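Local coordinates for TatD-related deoxyribonuclease (Thermotoga maritima, PDB 1J6O), which probably acts as a metal-dependent DNA nuclease of the TatD family, hydrolysing ester bonds from an active site built on a TIM barrel, at residues L106-N111 / E116-V121; D142-A147 / A165-Y170. All coordinates share one frame; numbering follows the deposited sequence.

Contact 1: L106-N111 / E116-V121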
loop_
_atom_site.group_PDB
_atom_site.type_symbol
_atom_site.label_atom_id
_atom_site.label_comp_id
_atom_site.label_asym_id
_atom_site.label_seq_id
_atom_site.Cartn_x
_atom_site.Cartn_y
_atom_site.Cartn_z
ATOM N N LEU A 106 -7.536 2.469 10.037
ATOM C CA LEU A 106 -8.227 3.500 10.798
ATOM C C LEU A 106 -7.824 4.891 10.346
ATOM O O LEU A 106 -6.646 5.148 10.065
ATOM C CB LEU A 106 -7.837 3.398 12.281
ATOM C CG LEU A 106 -7.992 2.084 13.021
ATOM C CD1 LEU A 106 -7.432 2.235 14.448
ATOM C CD2 LEU A 106 -9.477 1.707 13.037
ATOM N N ASP A 107 -8.799 5.788 10.280
ATOM C CA ASP A 107 -8.541 7.170 9.889
ATOM C C ASP A 107 -9.312 8.019 10.906
ATOM O O ASP A 107 -10.525 8.187 10.789
ATOM C CB ASP A 107 -9.026 7.494 8.471
ATOM C CG ASP A 107 -8.784 8.962 8.104
ATOM O OD1 ASP A 107 -8.627 9.788 9.021
ATOM O OD2 ASP A 107 -8.740 9.311 6.908
ATOM N N PHE A 108 -8.610 8.507 11.924
ATOM C CA PHE A 108 -9.252 9.331 12.950
ATOM C C PHE A 108 -9.054 10.809 12.649
ATOM O O PHE A 108 -9.283 11.680 13.500
ATOM C CB PHE A 108 -8.713 8.981 14.340
ATOM C CG PHE A 108 -9.113 7.614 14.811
ATOM C CD1 PHE A 108 -10.023 6.855 14.080
ATOM C CD2 PHE A 108 -8.602 7.086 15.988
ATOM C CE1 PHE A 108 -10.412 5.596 14.511
ATOM C CE2 PHE A 108 -8.993 5.810 16.436
ATOM C CZ PHE A 108 -9.889 5.070 15.699
ATOM N N PHE A 109 -8.596 11.092 11.436
ATOM C CA PHE A 109 -8.390 12.470 11.052
ATOM C C PHE A 109 -9.683 12.932 10.393
ATOM O O PHE A 109 -10.243 13.937 10.811
ATOM C CB PHE A 109 -7.220 12.626 10.069
ATOM C CG PHE A 109 -7.064 14.026 9.551
ATOM C CD1 PHE A 109 -6.599 15.044 10.383
ATOM C CD2 PHE A 109 -7.438 14.342 8.252
ATOM C CE1 PHE A 109 -6.514 16.365 9.923
ATOM C CE2 PHE A 109 -7.361 15.651 7.783
ATOM C CZ PHE A 109 -6.899 16.665 8.616
ATOM N N ARG A 110 -10.158 12.192 9.383
ATOM C CA ARG A 110 -11.398 12.531 8.660
ATOM C C ARG A 110 -12.652 12.056 9.379
ATOM O O ARG A 110 -13.700 12.725 9.342
ATOM C CB ARG A 110 -11.420 11.920 7.244
ATOM C CG ARG A 110 -10.571 12.608 6.170
ATOM C CD ARG A 110 -10.982 14.060 5.840
ATOM N NE ARG A 110 -12.291 14.237 5.205
ATOM C CZ ARG A 110 -12.665 13.687 4.057
ATOM N NH1 ARG A 110 -11.843 12.900 3.382
ATOM N NH2 ARG A 110 -13.864 13.945 3.566
ATOM N N ASN A 111 -12.562 10.895 10.012
ATOM C CA ASN A 111 -13.689 10.323 10.743
ATOM C C ASN A 111 -15.032 10.326 10.008
ATOM O O ASN A 111 -16.067 10.763 10.534
ATOM C CB ASN A 111 -13.833 11.012 12.093
ATOM C CG ASN A 111 -12.854 10.474 13.121
ATOM O OD1 ASN A 111 -11.885 11.294 13.491
ATOM N ND2 ASN A 111 -12.965 9.331 13.566
ATOM N N GLU A 116 -15.546 3.335 16.609
ATOM C CA GLU A 116 -15.791 1.926 16.922
ATOM C C GLU A 116 -16.214 1.075 15.720
ATOM O O GLU A 116 -15.934 -0.130 15.666
ATOM C CB GLU A 116 -16.805 1.813 18.072
ATOM C CG GLU A 116 -16.243 2.315 19.407
ATOM C CD GLU A 116 -14.919 1.642 19.784
ATOM O OE1 GLU A 116 -14.844 0.388 19.710
ATOM O OE2 GLU A 116 -13.959 2.373 20.157
ATOM N N VAL A 117 -16.875 1.707 14.755
ATOM C CA VAL A 117 -17.337 1.033 13.540
ATOM C C VAL A 117 -16.057 0.759 12.717
ATOM O O VAL A 117 -15.905 -0.294 12.122
ATOM C CB VAL A 117 -18.336 1.975 12.785
ATOM C CG1 VAL A 117 -18.604 1.466 11.391
ATOM C CG2 VAL A 117 -19.681 2.070 13.595
ATOM N N GLN A 118 -15.143 1.722 12.666
ATOM C CA GLN A 118 -13.886 1.519 11.908
ATOM C C GLN A 118 -13.118 0.352 12.523
ATOM O O GLN A 118 -12.603 -0.530 11.827
ATOM C CB GLN A 118 -12.993 2.757 11.996
ATOM C CG GLN A 118 -13.484 3.943 11.178
ATOM C CD GLN A 118 -12.471 5.040 11.178
ATOM O OE1 GLN A 118 -11.264 4.779 11.085
ATOM N NE2 GLN A 118 -12.941 6.290 11.274
ATOM N N LYS A 119 -13.008 0.381 13.848
ATOM C CA LYS A 119 -12.301 -0.675 14.558
ATOM C C LYS A 119 -12.859 -2.062 14.274
ATOM O O LYS A 119 -12.087 -2.972 14.010
ATOM C CB LYS A 119 -12.337 -0.434 16.068
ATOM C CG LYS A 119 -11.414 0.642 16.526
ATOM C CD LYS A 119 -11.620 0.840 18.024
ATOM C CE LYS A 119 -10.607 1.757 18.653
ATOM N NZ LYS A 119 -10.858 1.773 20.145
ATOM N N ARG A 120 -14.182 -2.241 14.292
ATOM C CA ARG A 120 -14.695 -3.581 14.033
ATOM C C ARG A 120 -14.442 -4.073 12.609
ATOM O O ARG A 120 -14.115 -5.241 12.398
ATOM C CB ARG A 120 -16.190 -3.693 14.381
ATOM C CG ARG A 120 -17.146 -3.120 13.368
ATOM C CD ARG A 120 -18.484 -3.877 13.357
ATOM N NE ARG A 120 -18.779 -4.313 11.989
ATOM C CZ ARG A 120 -19.197 -5.533 11.651
ATOM N NH1 ARG A 120 -19.395 -6.467 12.584
ATOM N NH2 ARG A 120 -19.365 -5.834 10.371
ATOM N N VAL A 121 -14.603 -3.176 11.642
ATOM C CA VAL A 121 -14.395 -3.500 10.224
ATOM C C VAL A 121 -12.918 -3.827 9.961
ATOM O O VAL A 121 -12.599 -4.713 9.149
ATOM C CB VAL A 121 -14.867 -2.313 9.342
ATOM C CG1 VAL A 121 -14.409 -2.477 7.890
ATOM C CG2 VAL A 121 -16.413 -2.216 9.401
#
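Q118 NE2 is shared by two backbone carbonyls, donating to D107 O at 3.1 Å and also to S113 O. The bond to D107 is less ideal because the donor stands 45° out of the plane of the D107 carbonyl. In return D107 N donates to Q118 OE1 over 2.8 Å; this bond is nearly straight (169° at the hydrogen) and meets a lone pair of OE1 in the plane of the side-chain carbonyl. With both ends of the amide engaged, its flip state is fixed. Q118 gets there with a chain extended beyond CG, from a helix position where its CB points at segment 106-111. Beside it, L106 CD2 packs on Q118 CB at 3.8 Å, and F108 CE1 comes within 3.6 Å of Q118 OE1, the ring and amide planes 64° apart. D107 OD1 accepts from F109 N (2.7 Å), an Asx turn just past the strand, and from R110 N (2.9 Å), which extends it to an Asx motif. The pairing thus ties the C-terminal end of strand 98-107 to the first turns of helix 115-132, within a beta-alpha-beta unit completed by strand 136-141, while helix 144-153 packs against L106 and F108.

Contact 2: D142-A147 / A165-Y170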
loop_
_atom_site.group_PDB
_atom_site.type_symbol
_atom_site.label_atom_id
_atom_site.label_comp_id
_atom_site.label_asym_id
_atom_site.label_seq_id
_atom_site.Cartn_x
_atom_site.Cartn_y
_atom_site.Cartn_z
ATOM N N ASP A 142 -3.514 9.351 11.845
ATOM C CA ASP A 142 -3.702 9.811 13.228
ATOM C C ASP A 142 -4.340 8.753 14.142
ATOM O O ASP A 142 -5.204 9.057 14.976
ATOM C CB ASP A 142 -4.545 11.090 13.248
ATOM C CG ASP A 142 -3.846 12.266 12.567
ATOM O OD1 ASP A 142 -2.608 12.220 12.439
ATOM O OD2 ASP A 142 -4.522 13.241 12.173
ATOM N N ALA A 143 -3.910 7.510 13.993
ATOM C CA ALA A 143 -4.444 6.418 14.802
ATOM C C ALA A 143 -3.396 5.331 14.976
ATOM O O ALA A 143 -3.739 4.160 15.115
ATOM C CB ALA A 143 -5.687 5.822 14.124
ATOM N N TYR A 144 -2.118 5.704 14.967
ATOM C CA TYR A 144 -1.069 4.706 15.123
ATOM C C TYR A 144 -1.161 3.911 16.411
ATOM O O TYR A 144 -1.052 2.696 16.391
ATOM C CB TYR A 144 0.307 5.365 14.957
ATOM C CG TYR A 144 0.583 5.665 13.501
ATOM C CD1 TYR A 144 1.114 4.683 12.660
ATOM C CD2 TYR A 144 0.221 6.890 12.937
ATOM C CE1 TYR A 144 1.274 4.909 11.282
ATOM C CE2 TYR A 144 0.373 7.131 11.545
ATOM C CZ TYR A 144 0.896 6.126 10.731
ATOM O OH TYR A 144 0.985 6.302 9.366
ATOM N N SER A 145 -1.385 4.582 17.539
ATOM C CA SER A 145 -1.484 3.857 18.795
ATOM C C SER A 145 -2.661 2.893 18.778
ATOM O O SER A 145 -2.545 1.754 19.222
ATOM C CB SER A 145 -1.658 4.824 19.981
ATOM O OG SER A 145 -1.906 4.097 21.188
ATOM N N GLU A 146 -3.794 3.349 18.262
ATOM C CA GLU A 146 -4.973 2.497 18.220
ATOM C C GLU A 146 -4.823 1.314 17.270
ATOM O O GLU A 146 -5.242 0.188 17.584
ATOM C CB GLU A 146 -6.213 3.336 17.866
ATOM C CG GLU A 146 -6.600 4.389 18.935
ATOM C CD GLU A 146 -5.929 5.760 18.753
ATOM O OE1 GLU A 146 -4.854 5.848 18.111
ATOM O OE2 GLU A 146 -6.488 6.762 19.278
ATOM N N ALA A 147 -4.214 1.563 16.118
ATOM C CA ALA A 147 -4.024 0.495 15.151
ATOM C C ALA A 147 -3.012 -0.494 15.738
ATOM O O ALA A 147 -3.205 -1.705 15.654
ATOM C CB ALA A 147 -3.525 1.072 13.831
ATOM N N ALA A 165 1.837 4.475 3.045
ATOM C CA ALA A 165 1.967 5.935 3.230
ATOM C C ALA A 165 2.247 6.230 4.700
ATOM O O ALA A 165 1.598 7.099 5.316
ATOM C CB ALA A 165 0.675 6.642 2.791
ATOM N N PHE A 166 3.219 5.510 5.252
ATOM C CA PHE A 166 3.591 5.677 6.660
ATOM C C PHE A 166 3.765 7.163 6.968
ATOM O O PHE A 166 4.551 7.853 6.315
ATOM C CB PHE A 166 4.890 4.936 6.983
ATOM C CG PHE A 166 5.296 5.076 8.411
ATOM C CD1 PHE A 166 4.634 4.361 9.399
ATOM C CD2 PHE A 166 6.299 5.962 8.778
ATOM C CE1 PHE A 166 4.966 4.525 10.744
ATOM C CE2 PHE A 166 6.630 6.130 10.127
ATOM C CZ PHE A 166 5.963 5.411 11.096
ATOM N N SER A 167 3.058 7.629 7.989
ATOM C CA SER A 167 3.123 9.030 8.359
ATOM C C SER A 167 3.388 9.379 9.814
ATOM O O SER A 167 2.929 10.426 10.291
ATOM C CB SER A 167 1.820 9.702 7.924
ATOM O OG SER A 167 0.699 9.030 8.500
ATOM N N SER A 168 4.088 8.520 10.540
ATOM C CA SER A 168 4.370 8.839 11.932
ATOM C C SER A 168 5.871 9.072 12.099
ATOM O O SER A 168 6.585 9.320 11.121
ATOM C CB SER A 168 3.894 7.726 12.857
ATOM O OG SER A 168 3.791 8.234 14.179
ATOM N N ASP A 169 6.364 9.009 13.331
ATOM C CA ASP A 169 7.793 9.233 13.546
ATOM C C ASP A 169 8.571 7.944 13.705
ATOM O O ASP A 169 8.012 6.856 13.609
ATOM C CB ASP A 169 8.007 10.145 14.764
ATOM C CG ASP A 169 7.414 9.573 16.049
ATOM O OD1 ASP A 169 6.862 8.445 16.043
ATOM O OD2 ASP A 169 7.509 10.272 17.080
ATOM N N TYR A 170 9.870 8.062 13.946
ATOM C CA TYR A 170 10.697 6.877 14.110
ATOM C C TYR A 170 10.228 5.910 15.189
ATOM O O TYR A 170 10.210 4.701 14.979
ATOM C CB TYR A 170 12.158 7.260 14.405
ATOM C CG TYR A 170 13.051 6.035 14.463
ATOM C CD1 TYR A 170 13.216 5.223 13.339
ATOM C CD2 TYR A 170 13.682 5.656 15.647
ATOM C CE1 TYR A 170 13.984 4.060 13.388
ATOM C CE2 TYR A 170 14.453 4.492 15.712
ATOM C CZ TYR A 170 14.600 3.697 14.580
ATOM O OH TYR A 170 15.357 2.544 14.637
HETATM O O HOH W 1 -1.152 10.329 10.546
#
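The N-terminal turn of helix 144-153 meets the loop after strand 161-163 at the C-terminal end of the TatD barrel, Y144 packing against F166 to S168. The Y144 hydroxyl accepts a hydrogen bond from S167 N, with OH and N 2.8 Å apart and 161° at the hydrogen. S167 OG lies 2.9 Å from the same Y144 OH, in the plane of the ring at its edge. The ring is held from its face as well: S168 CB sits 3.7 Å from the Y144 centroid and only 9° off the ring normal, a CH-pi contact. F166 adds an oblique aromatic neighbour, its CE1 3.8 Å from Y144 CE1 and the ring planes 69° apart; F166 CG is anti to its backbone N, which brings CD1 and CE1 to Y144 CE1. Water 1 forms a second bridge, accepting from D142 N at 2.9 Å and bonding S167 OG at 3.0 Å. A phenylalanine in place of Y144 would probably leave S167 N without its acceptor and S167 OG without its hydroxyl neighbour. The segment starting at A165 follows H164, a predicted metal ligand, so the contact borders the probable active site. Helix 170-179 begins at the end of the second segment, with D169 at its N-cap, and packs on F166 through A173, while strand 136-141 leads into the first segment.

How the contacts relate
Contact 1 closes before contact 2 opens, and their centres lie about 13 Å apart on the same side of the chain's centre. They follow successive parallel strands, 98-107, 136-141 and 161-163, at the C-terminal end of the barrel, where the predicted metal ligands E103, H139 and H164 gather. Segments 106-111 and 142-147 join them directly: F108 CB is 3.6 Å from D142 O, F108 CD2 packs on A143 CB, and L106 CD1 approaches A147 N. Contact 1 binds a strand to its own following helix, whereas contact 2 links the first turn of helix 144-153 to the loop after the next strand, 161-163. Both thus lie beside the probable metal site.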